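Local coordinates for protein pectinesterase (PDB 4PMH) that probably hydrolyses the methyl esters of pectin, releasing methanol and helping the rice weevil digest plant cell walls, at residues 294-299 and 306-311. Residues are numbered along the deposited sequence; the frame is centred on the assembly and turned at random.
Sequences SGVSSS and TSPNGQ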
loop_
_atom_site.group_PDB
_atom_site.type_symbol
_atom_site.label_atom_id
_atom_site.label_comp_id
_atom_site.label_asym_id
_atom_site.label_seq_id
_atom_site.Cartn_x
_atom_site.Cartn_y
_atom_site.Cartn_z
ATOM N N SER A 294 7.881 -8.744 -10.193
ATOM C CA SER A 294 7.740 -9.982 -9.386
ATOM C C SER A 294 7.845 -11.242 -10.237
ATOM O O SER A 294 7.226 -11.349 -11.299
ATOM C CB SER A 294 6.438 -10.029 -8.570
ATOM O OG SER A 294 5.348 -9.490 -9.282
ATOM N N GLY A 295 8.668 -12.170 -9.764
ATOM C CA GLY A 295 8.897 -13.444 -10.439
ATOM C C GLY A 295 9.775 -13.379 -11.669
ATOM O O GLY A 295 9.905 -14.370 -12.376
ATOM N N VAL A 296 10.386 -12.218 -11.931
ATOM C CA VAL A 296 11.274 -12.037 -13.078
ATOM C C VAL A 296 12.704 -12.056 -12.593
ATOM O O VAL A 296 13.114 -11.187 -11.825
ATOM C CB VAL A 296 11.015 -10.708 -13.808
ATOM C CG1 VAL A 296 12.003 -10.539 -14.978
ATOM C CG2 VAL A 296 9.560 -10.650 -14.274
ATOM N N SER A 297 13.458 -13.038 -13.080
ATOM C CA SER A 297 14.785 -13.354 -12.549
ATOM C C SER A 297 15.855 -12.297 -12.824
ATOM O O SER A 297 16.719 -12.040 -11.997
ATOM C CB SER A 297 15.266 -14.675 -13.145
ATOM O OG SER A 297 16.284 -15.212 -12.329
ATOM N N SER A 298 15.809 -11.735 -14.018
ATOM C CA SER A 298 16.782 -10.751 -14.482
ATOM C C SER A 298 16.110 -10.020 -15.624
ATOM O O SER A 298 15.040 -10.434 -16.070
ATOM C CB SER A 298 18.049 -11.444 -14.988
ATOM O OG SER A 298 17.764 -12.195 -16.150
ATOM N N SER A 299 16.738 -8.962 -16.124
ATOM C CA SER A 299 16.189 -8.253 -17.276
ATOM C C SER A 299 16.011 -9.192 -18.477
ATOM O O SER A 299 15.059 -9.041 -19.262
ATOM C CB SER A 299 17.039 -7.025 -17.631
ATOM O OG SER A 299 18.416 -7.331 -17.632
ATOM N N THR A 306 3.412 -10.766 -20.558
ATOM C CA THR A 306 3.256 -11.869 -19.616
ATOM C C THR A 306 3.804 -11.483 -18.228
ATOM O O THR A 306 3.110 -11.676 -17.214
ATOM C CB THR A 306 3.940 -13.150 -20.148
ATOM O OG1 THR A 306 3.331 -13.539 -21.390
ATOM C CG2 THR A 306 3.827 -14.291 -19.162
ATOM N N SER A 307 5.032 -10.952 -18.183
ATOM C CA SER A 307 5.625 -10.466 -16.936
ATOM C C SER A 307 4.839 -9.273 -16.392
ATOM O O SER A 307 4.163 -8.593 -17.156
ATOM C CB SER A 307 7.089 -10.094 -17.124
ATOM O OG SER A 307 7.835 -11.171 -17.670
ATOM N N PRO A 308 4.905 -9.033 -15.064
ATOM C CA PRO A 308 4.256 -7.846 -14.514
ATOM C C PRO A 308 4.817 -6.607 -15.166
ATOM O O PRO A 308 5.983 -6.605 -15.588
ATOM C CB PRO A 308 4.663 -7.849 -13.036
ATOM C CG PRO A 308 5.153 -9.213 -12.736
ATOM C CD PRO A 308 5.615 -9.813 -14.031
ATOM N N ASN A 309 3.997 -5.574 -15.280
ATOM C CA ASN A 309 4.494 -4.308 -15.738
ATOM C C ASN A 309 3.754 -3.195 -15.025
ATOM O O ASN A 309 2.689 -2.725 -15.469
ATOM C CB ASN A 309 4.409 -4.202 -17.266
ATOM C CG ASN A 309 5.211 -3.040 -17.817
ATOM O OD1 ASN A 309 6.247 -2.618 -17.259
ATOM N ND2 ASN A 309 4.721 -2.500 -18.927
ATOM N N GLY A 310 4.332 -2.802 -13.886
ATOM C CA GLY A 310 3.691 -1.879 -12.941
ATOM C C GLY A 310 3.072 -0.645 -13.575
ATOM O O GLY A 310 3.702 0.018 -14.396
ATOM N N GLN A 311 1.842 -0.334 -13.174
ATOM C CA GLN A 311 1.090 0.792 -13.726
ATOM C C GLN A 311 0.827 1.803 -12.627
ATOM O O GLN A 311 0.344 1.437 -11.554
ATOM C CB GLN A 311 -0.226 0.317 -14.340
ATOM C CG GLN A 311 -0.859 1.259 -15.366
ATOM C CD GLN A 311 -1.638 2.417 -14.774
ATOM O OE1 GLN A 311 -2.128 2.350 -13.643
ATOM N NE2 GLN A 311 -1.750 3.504 -15.542
#
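The hydroxyl OG of S294 is hydrogen-bonded to D258 OD2 and lies 3.5 Å from P308 CG, so one polar atom meets a carboxylate and the CG corner of the P308 ring. Both segments belong to the loop joining strands 286-290 and 311-315 of the right-handed parallel beta-helix of pectinesterases, and the contact brings that loop's two ends together. With chi1 at 38°, OG sits between the backbone N and the carbonyl carbon of S294, which lets hydroxyl and carbonyl converge on one ring carbon: S294 O is 3.3 Å from P308 CG. S294 O also lies 3.5 Å from P308 CD. V296 supplies the apolar half, its CG2 reaching P308 CD at 4.0 Å. An alanine in place of P308 would lack CG and CD, and would probably leave S294 O and V296 CG2 facing a gap where the ring had packed. The interface is small, 139 Å² over both sides. The S294 side chain comes within about 4 Å of that of W292, which probably binds substrate. S307, whose OG is hydrogen-bonded to V303 N, completes the contact: its CB stands 3.8 Å from V296 CG2, the methyl anti to the valine's carbonyl carbon.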